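Local coordinates for protein cytochrome P450 RhF (Acinetobacter radioresistens, PDB 6RO8) that binds heme as the cytochrome P450 domain of a longer protein and probably acts as a monooxygenase, at residues Glu309-Ser314 against Ile386-Met391. Residues are numbered along the deposited sequence; the frame is centred on the assembly and turned at random.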
ATOM      1  N   GLU A 309       9.700 -12.518   1.996  1.00 65.47           N
ATOM      2  CA  GLU A 309      10.042 -12.751   0.595  1.00 59.08           C
ATOM      3  C   GLU A 309       8.860 -12.471  -0.334  1.00 61.93           C
ATOM      4  O   GLU A 309       9.059 -12.083  -1.491  1.00 65.99           O
ATOM      5  CB  GLU A 309      10.564 -14.179   0.420  1.00 56.35           C
ATOM      6  CG  GLU A 309      10.717 -14.639  -1.025  1.00 58.35           C
ATOM      7  CD  GLU A 309      11.892 -13.998  -1.723  1.00 69.57           C
ATOM      8  OE1 GLU A 309      12.482 -13.076  -1.118  1.00 73.98           O
ATOM      9  OE2 GLU A 309      12.231 -14.414  -2.864  1.00 65.81           O
ATOM     10  N   CYS A 310       7.629 -12.661   0.153  1.00 66.10           N
ATOM     11  CA  CYS A 310       6.440 -12.252  -0.602  1.00 68.96           C
ATOM     12  C   CYS A 310       6.331 -10.747  -0.748  1.00 70.56           C
ATOM     13  O   CYS A 310       5.997 -10.246  -1.835  1.00 57.54           O
ATOM     14  CB  CYS A 310       5.174 -12.829   0.053  1.00 69.17           C
ATOM     15  SG  CYS A 310       4.946 -14.598  -0.155  1.00 69.05           S
ATOM     16  N   LEU A 311       6.577 -10.028   0.348  1.00 59.06           N
ATOM     17  CA  LEU A 311       6.597  -8.573   0.314  1.00 61.42           C
ATOM     18  C   LEU A 311       7.647  -8.032  -0.665  1.00 66.81           C
ATOM     19  O   LEU A 311       7.420  -7.017  -1.349  1.00 56.97           O
ATOM     20  CB  LEU A 311       6.868  -8.045   1.717  1.00 56.70           C
ATOM     21  CG  LEU A 311       5.704  -8.203   2.712  1.00 60.89           C
ATOM     22  CD1 LEU A 311       6.109  -7.733   4.126  1.00 52.66           C
ATOM     23  CD2 LEU A 311       4.470  -7.428   2.198  1.00 54.69           C
ATOM     24  N   ARG A 312       8.815  -8.676  -0.719  1.00 64.61           N
ATOM     25  CA  ARG A 312       9.798  -8.304  -1.722  1.00 69.34           C
ATOM     26  C   ARG A 312       9.308  -8.653  -3.117  1.00 71.29           C
ATOM     27  O   ARG A 312       9.358  -7.824  -4.031  1.00 69.33           O
ATOM     28  CB  ARG A 312      11.131  -8.992  -1.455  1.00 69.65           C
ATOM     29  CG  ARG A 312      12.197  -8.580  -2.466  1.00 69.35           C
ATOM     30  CD  ARG A 312      13.321  -9.609  -2.561  1.00 72.97           C
ATOM     31  NE  ARG A 312      12.850 -10.883  -3.085  1.00 71.56           N
ATOM     32  CZ  ARG A 312      12.869 -11.215  -4.369  1.00 67.99           C
ATOM     33  NH1 ARG A 312      13.330 -10.363  -5.272  1.00 73.76           N
ATOM     34  NH2 ARG A 312      12.408 -12.392  -4.758  1.00 63.43           N
ATOM     35  N   HIS A 313       8.811  -9.874  -3.293  1.00 64.25           N
ATOM     36  CA  HIS A 313       8.614 -10.405  -4.636  1.00 64.85           C
ATOM     37  C   HIS A 313       7.363  -9.830  -5.289  1.00 62.55           C
ATOM     38  O   HIS A 313       7.371  -9.459  -6.468  1.00 57.25           O
ATOM     39  CB  HIS A 313       8.528 -11.926  -4.578  1.00 59.09           C
ATOM     40  CG  HIS A 313       8.315 -12.549  -5.912  1.00 62.50           C
ATOM     41  ND1 HIS A 313       7.104 -12.498  -6.571  1.00 64.04           N
ATOM     42  CD2 HIS A 313       9.165 -13.212  -6.730  1.00 62.84           C
ATOM     43  CE1 HIS A 313       7.217 -13.116  -7.733  1.00 62.45           C
ATOM     44  NE2 HIS A 313       8.456 -13.559  -7.853  1.00 61.54           N
ATOM     45  N   SER A 314       6.265  -9.809  -4.540  1.00 60.78           N
ATOM     46  CA  SER A 314       4.964  -9.329  -5.002  1.00 60.29           C
ATOM     47  C   SER A 314       4.291  -8.578  -3.858  1.00 61.06           C
ATOM     48  O   SER A 314       3.252  -8.979  -3.337  1.00 56.92           O
ATOM     49  CB  SER A 314       4.036 -10.435  -5.489  1.00 65.42           C
ATOM     50  OG  SER A 314       4.705 -11.404  -6.281  1.00 75.67           O
ATOM     51  N   ILE A 386       2.283  -4.404  11.816  1.00 64.13           N
ATOM     52  CA  ILE A 386       0.889  -4.828  11.784  1.00 72.80           C
ATOM     53  C   ILE A 386       0.621  -5.599  10.497  1.00 70.42           C
ATOM     54  O   ILE A 386       0.040  -6.693  10.512  1.00 68.98           O
ATOM     55  CB  ILE A 386      -0.053  -3.618  11.932  1.00 66.64           C
ATOM     56  CG1 ILE A 386       0.114  -2.982  13.315  1.00 66.64           C
ATOM     57  CG2 ILE A 386      -1.484  -4.052  11.689  1.00 62.84           C
ATOM     58  CD1 ILE A 386      -0.387  -1.502  13.381  1.00 69.47           C
ATOM     59  N   GLY A 387       1.092  -5.060   9.370  1.00 54.74           N
ATOM     60  CA  GLY A 387       0.945  -5.766   8.103  1.00 57.51           C
ATOM     61  C   GLY A 387       1.568  -7.153   8.116  1.00 65.75           C
ATOM     62  O   GLY A 387       0.963  -8.116   7.618  1.00 65.91           O
ATOM     63  N   ARG A 388       2.786  -7.276   8.689  1.00 59.37           N
ATOM     64  CA  ARG A 388       3.474  -8.563   8.728  1.00 59.72           C
ATOM     65  C   ARG A 388       2.715  -9.533   9.605  1.00 66.48           C
ATOM     66  O   ARG A 388       2.537 -10.709   9.265  1.00 64.59           O
ATOM     67  CB  ARG A 388       4.882  -8.388   9.281  1.00 54.07           C
ATOM     68  CG  ARG A 388       5.887  -7.747   8.362  1.00 64.27           C
ATOM     69  CD  ARG A 388       7.108  -7.284   9.139  1.00 59.71           C
ATOM     70  NE  ARG A 388       8.191  -6.953   8.222  1.00 63.31           N
ATOM     71  CZ  ARG A 388       9.089  -6.010   8.463  1.00 69.96           C
ATOM     72  NH1 ARG A 388       9.022  -5.315   9.589  1.00 63.32           N
ATOM     73  NH2 ARG A 388      10.043  -5.756   7.581  1.00 79.78           N
ATOM     74  N   MET A 389       2.296  -9.049  10.773  1.00 65.80           N
ATOM     75  CA  MET A 389       1.558  -9.871  11.714  1.00 61.44           C
ATOM     76  C   MET A 389       0.295 -10.431  11.072  1.00 63.43           C
ATOM     77  O   MET A 389       0.003 -11.618  11.214  1.00 62.47           O
ATOM     78  CB  MET A 389       1.230  -9.033  12.934  1.00 73.56           C
ATOM     79  CG  MET A 389       0.287  -9.637  13.895  1.00 90.03           C
ATOM     80  SD  MET A 389      -1.202  -8.641  13.843  1.00110.64           S
ATOM     81  CE  MET A 389      -0.726  -7.182  14.749  1.00 91.10           C
ATOM     82  N   GLU A 390      -0.466  -9.609  10.332  1.00 60.43           N
ATOM     83  CA  GLU A 390      -1.713 -10.127   9.769  1.00 67.62           C
ATOM     84  C   GLU A 390      -1.432 -11.153   8.681  1.00 74.22           C
ATOM     85  O   GLU A 390      -2.141 -12.159   8.582  1.00 86.76           O
ATOM     86  CB  GLU A 390      -2.579  -8.989   9.243  1.00 72.96           C
ATOM     87  CG  GLU A 390      -3.011  -8.020  10.316  1.00 76.19           C
ATOM     88  CD  GLU A 390      -3.936  -6.951   9.791  1.00 81.85           C
ATOM     89  OE1 GLU A 390      -4.987  -7.294   9.213  1.00 81.92           O
ATOM     90  OE2 GLU A 390      -3.603  -5.762   9.953  1.00 88.96           O
ATOM     91  N   MET A 391      -0.361 -10.954   7.907  1.00 67.52           N
ATOM     92  CA  MET A 391      -0.029 -11.909   6.855  1.00 68.20           C
ATOM     93  C   MET A 391       0.393 -13.265   7.435  1.00 68.44           C
ATOM     94  O   MET A 391      -0.050 -14.317   6.956  1.00 67.90           O
ATOM     95  CB  MET A 391       1.056 -11.306   5.967  1.00 66.20           C
ATOM     96  CG  MET A 391       0.547 -10.118   5.116  1.00 56.57           C
ATOM     97  SD  MET A 391       1.960  -9.341   4.319  1.00 61.57           S
ATOM     98  CE  MET A 391       2.353 -10.503   3.003  1.00 59.30           C
TER
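Leu311 meets Arg388 away from its flat guanidinium: Leu311 CD1 lies 4.2 Å from Arg388 CG, on the aliphatic stem, while the charged end reaches on to a salt bridge with Glu308 and a hydrogen bond with Asn385. A second guanidinium, that of Arg312, has Glu309 at its edge. It grips the carboxylate side-on, Arg312 NE to Glu309 OE1 at 3.0 Å and Arg312 NH2 to Glu309 OE2 at 2.8 Å, both oxygens being met from above the carboxylate plane; Phe355 adds a cation-pi contact. Glu309 OE2 also pairs with Arg365. This is the ExxR motif of P450 helix K, completed as the Glu-Arg-Arg triad.

The helices themselves meet through apolar groups. Leu311 CD2 lies 3.8 Å from both Met391 SD and Met391 CE, and the two side chains cross obliquely. A bend at the last torsion of Met391 (chi3 75°) turns its methyl onto Leu311 CD2, with Leu311 CG just behind.

Leu311 also lies close to the heme. Helix 303-314 packs here against helix 384-401, helix L after the cysteine ligand Cys381, with helix 273-288 touching both through Cys310 and Met391, and helices 134-155 and 170-179 covering Met389 and Glu390, respectively.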